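Local coordinates for protein amidase (Bacillus anthracis, PDB 5EWQ) that probably hydrolyses carboxylic amides to the acid and ammonia, as a member of the amidase signature family, at residues G316-V321 with D446-I451; Q235-G240 with A468-Y473; G240-L245 with L458-G463. One frame throughout, in Å; residues are numbered along the deposited sequence.

How the contacts relate
Three long-range contacts illustrate how one mixed sheet gathers distant parts of a chain. Neighbours across this part of it are strands 239-242, 466-473, 479-485, 447-451 and 314-317. Contact 1 closes the last pair and contact 2 the first, with centres about 15 Å apart and nearest atoms about 7 Å apart. Contact 3 shares Gly240 with contact 2, its centre about 17 Å away, and follows strand 239-242 to the end of helix 457-462, which comes next after strand 447-451. Contacts 1 and 3 approach to about 5 Å at their nearest atoms without touching. Along the chain, contacts 1 and 3 are both nested inside the loop closed by contact 2.

Contact 1: G316-V321 with D446-I451; sequences GLLFSV and DALVMI
Gly316 and Leu448 face each other where the chain at 316-319 runs parallel to 447-451, the two directions differing by 8°. Backbone hydrogen bonds set the register. Gly316 N donates to Ala447 O at 2.9 Å, and Gly316 O accepts from Val449 N at 3.1 Å, so one glycine is bonded to the residues before and after its partner. The pattern runs one step beyond the regular strand, where Leu318 N donates to Val449 O at 2.9 Å, nearly along the C=O axis. Gly316 O also receives a CA-H...O contact from Leu448 CA.

Apolar contacts form on both faces of this pairing. On the side of Leu448, its CD2 methyl meets Leu318 CD2 at 3.7 Å, the two leucines crossing at about a right angle, while Leu318 CD1 touches CB of Met450, a selenomethionine whose far end leads away. On the side of Val449, this valine and Leu317 lie side by side and point the same way. Val449 CG1 serves two neighbours there, Leu317 CG at 4.1 Å and Phe319 CE1 at 3.9 Å.

A CH-pi interaction completes the set. Ile451 CG1 lies over one face of Phe319, 3.8 Å from the ring centroid and 22° off its normal, with Ile451 CD1 close to Phe319 CG and CD2. With CG between its own backbone N and carbonyl carbon (chi1 64°), Phe319 is placed so that Ile451 crosses it at about a right angle.

Helix 329-341 covers Leu317, Phe319 and Ile451, and the chain then returns as strand 345-347, parallel to and beside strand 314-317. The contact thus joins the first strand of a beta-alpha-beta crossover to strand 447-451, near one margin of the mixed, helix-flanked central sheet that characterises the amidase signature fold.

Contact 2: Q235-G240 with A468-Y473; sequences QQSVVG and AVPAGY
Pro470 packs against Ser237 and Val239 where segment 468-473 runs antiparallel to segment 235-240, and its ring is a convenient path through the contact. Pro470 CB lies 3.7 Å from Ser237 OG. Pro470 CG, the outermost ring atom, rests against the backbone of the same residue, 3.7 Å from Ser237 O. Pro470 CD turns back to the other flank and meets Val239 CG2 at 3.9 Å, the two side chains crossing at about a right angle. One proline ring therefore bridges a serine and a valine two positions apart, beside the loop residues that lead into strand 239-242.

Polar bonds lie on both flanks of that ring. At the Gly240 end, Gly240 and Ala468 form an antiparallel hydrogen-bonded pair: Ala468 N donates almost straight to Gly240 O at 2.7 Å (176° at the hydrogen), and Gly240 N returns a bond to Ala468 O at 3.2 Å. Ala468 O is further approached by Val239 CA through a CA-H...O contact, and Val239 CG1 lies 3.4 Å from Ala468 O. At the Ser237 end, Ser237 OG, anti to its backbone N (chi1 -173°), donates to Tyr473 OH at 3.0 Å. That phenol oxygen is also bonded to Lys509 N, which ties it to the C-terminal part of the chain.

Strand 466-473 is flanked on its other edge by strand 479-485, where Ala471 and Gly472 both face Val480 in a classic beta bulge. Val239 bonds through its backbone to Ala267 of strand 263-267. Helix 491-503 touches Val239 and Val469, whereas Val238 packs on helix 206-213, so strands 239-242 and 466-473 lie inside the sheet with helices packed on the flanking residues.

Contact 3: G240-L245 with L458-G463; sequences GLRPSL and LSAVAG
Arg242 lays its guanidinium against Ala460, with Ala460 CA over one face, 3.3 Å above the plane and offset toward the rim. An extended chain, with CG anti to the backbone N (chi1 171°), spans from the strand to the last turn of helix 457-462. There Arg242 CZ comes within 3.8 Å of Ala460 CB, and Arg242 NH2 stands 2.8 Å from Ala460 O. Gly463, whose positive phi (87°) turns the chain out of the helix, is packed as closely: Leu245 CG and CD1 both lie 3.7 Å from Gly463 CA.

The looseness is in the polar link and on the partly exposed side of Leu245. Leu245 N makes only a weak hydrogen bond of 3.3 Å to Gly463 O, which also takes a CA-H...O contact from Ser244 CA.

Arg242 NH2 is hydrogen-bonded to Leu260 O, and Arg242 NH1 has a long, weak ion pair with Glu224. A cationic group set beside a carbonyl oxygen at the C-terminal end of a helix is consistent with a favourable charge-dipole interaction, one that the arginine shares with Leu260 O and, weakly, with Glu224.

Contact 1: G316-V321 with D446-I451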
loop_
_atom_site.group_PDB
_atom_site.type_symbol
_atom_site.label_atom_id
_atom_site.label_comp_id
_atom_site.label_asym_id
_atom_site.label_seq_id
_atom_site.Cartn_x
_atom_site.Cartn_y
_atom_site.Cartn_z
ATOM N N GLY A 316 -6.588 -17.703 -15.052
ATOM C CA GLY A 316 -7.950 -18.067 -14.707
ATOM C C GLY A 316 -8.750 -16.877 -14.218
ATOM O O GLY A 316 -8.384 -16.229 -13.238
ATOM N N LEU A 317 -9.851 -16.591 -14.903
ATOM C CA LEU A 317 -10.687 -15.444 -14.570
ATOM C C LEU A 317 -11.547 -15.706 -13.337
ATOM O O LEU A 317 -12.130 -16.780 -13.191
ATOM C CB LEU A 317 -11.581 -15.070 -15.755
ATOM C CG LEU A 317 -11.012 -14.127 -16.818
ATOM C CD1 LEU A 317 -9.797 -14.719 -17.516
ATOM C CD2 LEU A 317 -12.091 -13.778 -17.829
ATOM N N LEU A 318 -11.617 -14.714 -12.454
ATOM C CA LEU A 318 -12.440 -14.812 -11.253
ATOM C C LEU A 318 -13.670 -13.921 -11.370
ATOM O O LEU A 318 -14.340 -13.634 -10.379
ATOM C CB LEU A 318 -11.629 -14.436 -10.012
ATOM C CG LEU A 318 -10.373 -15.272 -9.763
ATOM C CD1 LEU A 318 -9.717 -14.887 -8.446
ATOM C CD2 LEU A 318 -10.709 -16.754 -9.790
ATOM N N PHE A 319 -13.957 -13.484 -12.592
ATOM C CA PHE A 319 -15.117 -12.641 -12.853
ATOM C C PHE A 319 -15.787 -13.032 -14.164
ATOM O O PHE A 319 -15.147 -13.585 -15.058
ATOM C CB PHE A 319 -14.716 -11.162 -12.887
ATOM C CG PHE A 319 -13.777 -10.809 -14.009
ATOM C CD1 PHE A 319 -12.405 -10.910 -13.840
ATOM C CD2 PHE A 319 -14.265 -10.364 -15.228
ATOM C CE1 PHE A 319 -11.540 -10.582 -14.868
ATOM C CE2 PHE A 319 -13.405 -10.037 -16.259
ATOM C CZ PHE A 319 -12.041 -10.146 -16.079
ATOM N N SER A 320 -17.078 -12.738 -14.273
ATOM C CA SER A 320 -17.826 -13.010 -15.494
ATOM C C SER A 320 -18.386 -11.718 -16.079
ATOM O O SER A 320 -19.054 -10.951 -15.386
ATOM C CB SER A 320 -18.954 -14.007 -15.225
ATOM O OG SER A 320 -19.773 -13.569 -14.155
ATOM N N VAL A 321 -18.104 -11.485 -17.358
ATOM C CA VAL A 321 -18.519 -10.259 -18.032
ATOM C C VAL A 321 -20.037 -10.174 -18.172
ATOM O O VAL A 321 -20.627 -9.109 -17.992
ATOM C CB VAL A 321 -17.874 -10.148 -19.429
ATOM C CG1 VAL A 321 -18.298 -8.858 -20.117
ATOM C CG2 VAL A 321 -16.362 -10.222 -19.320
ATOM N N ASP A 446 -1.194 -20.281 -14.402
ATOM C CA ASP A 446 -0.074 -19.466 -13.945
ATOM C C ASP A 446 -0.512 -18.390 -12.954
ATOM O O ASP A 446 0.221 -18.068 -12.018
ATOM C CB ASP A 446 0.636 -18.824 -15.139
ATOM C CG ASP A 446 1.419 -19.832 -15.958
ATOM O OD1 ASP A 446 2.133 -20.661 -15.355
ATOM O OD2 ASP A 446 1.315 -19.801 -17.201
ATOM N N ALA A 447 -1.705 -17.841 -13.160
ATOM C CA ALA A 447 -2.217 -16.789 -12.287
ATOM C C ALA A 447 -3.734 -16.662 -12.368
ATOM O O ALA A 447 -4.362 -17.161 -13.301
ATOM C CB ALA A 447 -1.561 -15.458 -12.627
ATOM N N LEU A 448 -4.312 -15.988 -11.380
ATOM C CA LEU A 448 -5.747 -15.729 -11.342
ATOM C C LEU A 448 -6.012 -14.229 -11.269
ATOM O O LEU A 448 -5.431 -13.533 -10.439
ATOM C CB LEU A 448 -6.393 -16.437 -10.147
ATOM C CG LEU A 448 -7.096 -17.775 -10.383
ATOM C CD1 LEU A 448 -6.216 -18.738 -11.159
ATOM C CD2 LEU A 448 -7.513 -18.389 -9.055
ATOM N N VAL A 449 -6.890 -13.733 -12.136
ATOM C CA VAL A 449 -7.196 -12.306 -12.167
ATOM C C VAL A 449 -8.605 -12.029 -11.639
ATOM O O VAL A 449 -9.534 -12.805 -11.868
ATOM C CB VAL A 449 -7.041 -11.729 -13.599
ATOM C CG1 VAL A 449 -8.069 -12.336 -14.546
ATOM C CG2 VAL A 449 -7.144 -10.210 -13.586
HETATM N N MSE A 450 -8.752 -10.925 -10.912
HETATM C CA MSE A 450 -10.038 -10.548 -10.338
HETATM C C MSE A 450 -10.336 -9.076 -10.592
HETATM O O MSE A 450 -9.450 -8.312 -10.977
HETATM C CB MSE A 450 -10.056 -10.827 -8.834
HETATM C CG MSE A 450 -9.527 -9.674 -7.996
HETATM SE SE MSE A 450 -9.314 -10.112 -6.110
HETATM C CE MSE A 450 -7.621 -11.063 -6.229
ATOM N N ILE A 451 -11.587 -8.682 -10.378
ATOM C CA ILE A 451 -11.968 -7.277 -10.449
ATOM C C ILE A 451 -12.003 -6.678 -9.046
ATOM O O ILE A 451 -12.737 -7.157 -8.182
ATOM C CB ILE A 451 -13.338 -7.087 -11.124
ATOM C CG1 ILE A 451 -13.284 -7.557 -12.579
ATOM C CG2 ILE A 451 -13.770 -5.632 -11.054
ATOM C CD1 ILE A 451 -14.572 -7.333 -13.340
#

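Contact 2: Q235-G240 with A468-Y473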
loop_
_atom_site.group_PDB
_atom_site.type_symbol
_atom_site.label_atom_id
_atom_site.label_comp_id
_atom_site.label_asym_id
_atom_site.label_seq_id
_atom_site.Cartn_x
_atom_site.Cartn_y
_atom_site.Cartn_z
ATOM N N GLN A 235 -8.887 1.109 -6.572
ATOM C CA GLN A 235 -9.886 2.163 -6.443
ATOM C C GLN A 235 -9.319 3.530 -6.829
ATOM O O GLN A 235 -10.066 4.479 -7.065
ATOM C CB GLN A 235 -10.431 2.196 -5.012
ATOM C CG GLN A 235 -11.683 3.038 -4.827
ATOM C CD GLN A 235 -12.876 2.505 -5.600
ATOM O OE1 GLN A 235 -12.920 1.333 -5.974
ATOM N NE2 GLN A 235 -13.851 3.371 -5.845
ATOM N N GLN A 236 -7.995 3.624 -6.896
ATOM C CA GLN A 236 -7.343 4.881 -7.240
ATOM C C GLN A 236 -6.405 4.715 -8.433
ATOM O O GLN A 236 -5.515 5.536 -8.654
ATOM C CB GLN A 236 -6.583 5.432 -6.034
ATOM C CG GLN A 236 -7.459 5.632 -4.805
ATOM C CD GLN A 236 -6.736 6.333 -3.677
ATOM O OE1 GLN A 236 -5.860 7.163 -3.909
ATOM N NE2 GLN A 236 -7.100 6.002 -2.443
ATOM N N SER A 237 -6.614 3.638 -9.185
ATOM C CA SER A 237 -5.916 3.391 -10.446
ATOM C C SER A 237 -4.391 3.411 -10.323
ATOM O O SER A 237 -3.715 4.121 -11.066
ATOM C CB SER A 237 -6.359 4.416 -11.495
ATOM O OG SER A 237 -5.829 4.105 -12.772
ATOM N N VAL A 238 -3.858 2.635 -9.386
ATOM C CA VAL A 238 -2.411 2.489 -9.246
ATOM C C VAL A 238 -2.040 1.028 -9.019
ATOM O O VAL A 238 -2.909 0.187 -8.787
ATOM C CB VAL A 238 -1.849 3.342 -8.085
ATOM C CG1 VAL A 238 -1.927 4.824 -8.416
ATOM C CG2 VAL A 238 -2.580 3.035 -6.791
ATOM N N VAL A 239 -0.747 0.732 -9.088
ATOM C CA VAL A 239 -0.258 -0.631 -8.912
ATOM C C VAL A 239 0.030 -0.928 -7.444
ATOM O O VAL A 239 0.669 -0.134 -6.756
ATOM C CB VAL A 239 1.017 -0.881 -9.744
ATOM C CG1 VAL A 239 1.543 -2.291 -9.513
ATOM C CG2 VAL A 239 0.740 -0.646 -11.221
ATOM N N GLY A 240 -0.452 -2.073 -6.969
ATOM C CA GLY A 240 -0.222 -2.492 -5.599
ATOM C C GLY A 240 0.073 -3.975 -5.495
ATOM O O GLY A 240 -0.608 -4.796 -6.110
ATOM N N ALA A 468 -2.094 -5.787 -8.069
ATOM C CA ALA A 468 -3.155 -4.952 -8.623
ATOM C C ALA A 468 -2.645 -4.094 -9.776
ATOM O O ALA A 468 -1.633 -3.408 -9.651
ATOM C CB ALA A 468 -3.752 -4.075 -7.537
ATOM N N VAL A 469 -3.353 -4.140 -10.901
ATOM C CA VAL A 469 -2.991 -3.365 -12.085
ATOM C C VAL A 469 -4.217 -2.628 -12.621
ATOM O O VAL A 469 -5.277 -3.233 -12.786
ATOM C CB VAL A 469 -2.399 -4.268 -13.195
ATOM C CG1 VAL A 469 -2.068 -3.454 -14.437
ATOM C CG2 VAL A 469 -1.163 -5.000 -12.693
ATOM N N PRO A 470 -4.079 -1.315 -12.881
ATOM C CA PRO A 470 -5.165 -0.480 -13.410
ATOM C C PRO A 470 -5.845 -1.089 -14.637
ATOM O O PRO A 470 -5.205 -1.268 -15.673
ATOM C CB PRO A 470 -4.452 0.824 -13.777
ATOM C CG PRO A 470 -3.310 0.892 -12.829
ATOM C CD PRO A 470 -2.860 -0.528 -12.621
ATOM N N ALA A 471 -7.131 -1.398 -14.510
ATOM C CA ALA A 471 -7.867 -2.062 -15.581
ATOM C C ALA A 471 -8.750 -1.092 -16.361
ATOM O O ALA A 471 -9.359 -1.468 -17.361
ATOM C CB ALA A 471 -8.706 -3.195 -15.014
ATOM N N GLY A 472 -8.820 0.154 -15.900
ATOM C CA GLY A 472 -9.592 1.168 -16.594
ATOM C C GLY A 472 -10.566 1.918 -15.709
ATOM O O GLY A 472 -10.378 2.012 -14.496
ATOM N N TYR A 473 -11.613 2.457 -16.325
ATOM C CA TYR A 473 -12.604 3.257 -15.615
ATOM C C TYR A 473 -14.005 2.956 -16.139
ATOM O O TYR A 473 -14.211 2.842 -17.348
ATOM C CB TYR A 473 -12.292 4.750 -15.759
ATOM C CG TYR A 473 -10.843 5.102 -15.499
ATOM C CD1 TYR A 473 -10.397 5.390 -14.216
ATOM C CD2 TYR A 473 -9.920 5.140 -16.537
ATOM C CE1 TYR A 473 -9.073 5.710 -13.975
ATOM C CE2 TYR A 473 -8.596 5.457 -16.305
ATOM C CZ TYR A 473 -8.177 5.742 -15.024
ATOM O OH TYR A 473 -6.859 6.058 -14.787
#

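Contact 3: G240-L245 with L458-G463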
loop_
_atom_site.group_PDB
_atom_site.type_symbol
_atom_site.label_atom_id
_atom_site.label_comp_id
_atom_site.label_asym_id
_atom_site.label_seq_id
_atom_site.Cartn_x
_atom_site.Cartn_y
_atom_site.Cartn_z
ATOM N N GLY A 240 -0.452 -2.073 -6.969
ATOM C CA GLY A 240 -0.222 -2.492 -5.599
ATOM C C GLY A 240 0.073 -3.975 -5.495
ATOM O O GLY A 240 -0.608 -4.796 -6.110
ATOM N N LEU A 241 1.091 -4.323 -4.715
ATOM C CA LEU A 241 1.490 -5.718 -4.561
ATOM C C LEU A 241 1.443 -6.187 -3.112
ATOM O O LEU A 241 1.987 -5.536 -2.223
ATOM C CB LEU A 241 2.902 -5.938 -5.110
ATOM C CG LEU A 241 3.505 -7.316 -4.815
ATOM C CD1 LEU A 241 3.068 -8.345 -5.849
ATOM C CD2 LEU A 241 5.022 -7.254 -4.719
ATOM N N ARG A 242 0.783 -7.318 -2.881
ATOM C CA ARG A 242 0.884 -8.010 -1.603
ATOM C C ARG A 242 1.869 -9.161 -1.744
ATOM O O ARG A 242 1.621 -10.098 -2.499
ATOM C CB ARG A 242 -0.476 -8.535 -1.139
ATOM C CG ARG A 242 -0.386 -9.451 0.076
ATOM C CD ARG A 242 -1.692 -10.183 0.340
ATOM N NE ARG A 242 -1.552 -11.178 1.398
ATOM C CZ ARG A 242 -1.823 -10.951 2.680
ATOM N NH1 ARG A 242 -2.258 -9.760 3.066
ATOM N NH2 ARG A 242 -1.664 -11.914 3.575
ATOM N N PRO A 243 2.996 -9.091 -1.025
ATOM C CA PRO A 243 4.014 -10.142 -1.125
ATOM C C PRO A 243 3.591 -11.421 -0.411
ATOM O O PRO A 243 2.591 -11.425 0.307
ATOM C CB PRO A 243 5.229 -9.512 -0.445
ATOM C CG PRO A 243 4.641 -8.573 0.548
ATOM C CD PRO A 243 3.390 -8.027 -0.086
ATOM N N SER A 244 4.347 -12.495 -0.615
ATOM C CA SER A 244 4.082 -13.751 0.075
ATOM C C SER A 244 4.363 -13.595 1.564
ATOM O O SER A 244 5.300 -12.899 1.953
ATOM C CB SER A 244 4.932 -14.882 -0.510
ATOM O OG SER A 244 4.721 -15.010 -1.904
ATOM N N LEU A 245 3.544 -14.237 2.392
ATOM C CA LEU A 245 3.727 -14.176 3.838
ATOM C C LEU A 245 5.061 -14.794 4.240
ATOM O O LEU A 245 5.174 -16.008 4.402
ATOM C CB LEU A 245 2.576 -14.879 4.559
ATOM C CG LEU A 245 1.232 -14.149 4.530
ATOM C CD1 LEU A 245 0.175 -14.928 5.296
ATOM C CD2 LEU A 245 1.376 -12.742 5.089
ATOM N N LEU A 458 -9.112 -15.559 0.299
ATOM C CA LEU A 458 -8.381 -16.816 0.177
ATOM C C LEU A 458 -6.881 -16.603 -0.006
ATOM O O LEU A 458 -6.071 -17.244 0.663
ATOM C CB LEU A 458 -8.935 -17.636 -0.989
ATOM C CG LEU A 458 -10.434 -17.935 -0.937
ATOM C CD1 LEU A 458 -10.848 -18.821 -2.099
ATOM C CD2 LEU A 458 -10.809 -18.578 0.387
ATOM N N SER A 459 -6.516 -15.702 -0.913
ATOM C CA SER A 459 -5.112 -15.466 -1.235
ATOM C C SER A 459 -4.350 -14.822 -0.078
ATOM O O SER A 459 -3.136 -14.993 0.046
ATOM C CB SER A 459 -4.995 -14.594 -2.488
ATOM O OG SER A 459 -5.678 -13.363 -2.323
ATOM N N ALA A 460 -5.064 -14.083 0.765
ATOM C CA ALA A 460 -4.446 -13.417 1.906
ATOM C C ALA A 460 -4.123 -14.415 3.015
ATOM O O ALA A 460 -3.042 -14.375 3.603
ATOM C CB ALA A 460 -5.352 -12.315 2.432
ATOM N N VAL A 461 -5.067 -15.308 3.294
ATOM C CA VAL A 461 -4.889 -16.319 4.331
ATOM C C VAL A 461 -3.853 -17.360 3.913
ATOM O O VAL A 461 -3.005 -17.763 4.709
ATOM C CB VAL A 461 -6.221 -17.024 4.661
ATOM C CG1 VAL A 461 -5.998 -18.183 5.619
ATOM C CG2 VAL A 461 -7.213 -16.030 5.245
ATOM N N ALA A 462 -3.922 -17.780 2.654
ATOM C CA ALA A 462 -3.010 -18.790 2.132
ATOM C C ALA A 462 -1.591 -18.246 1.979
ATOM O O ALA A 462 -0.633 -19.011 1.874
ATOM C CB ALA A 462 -3.521 -19.319 0.802
ATOM N N GLY A 463 -1.463 -16.923 1.965
ATOM C CA GLY A 463 -0.161 -16.286 1.879
ATOM C C GLY A 463 0.325 -16.095 0.456
ATOM O O GLY A 463 1.482 -15.743 0.228
#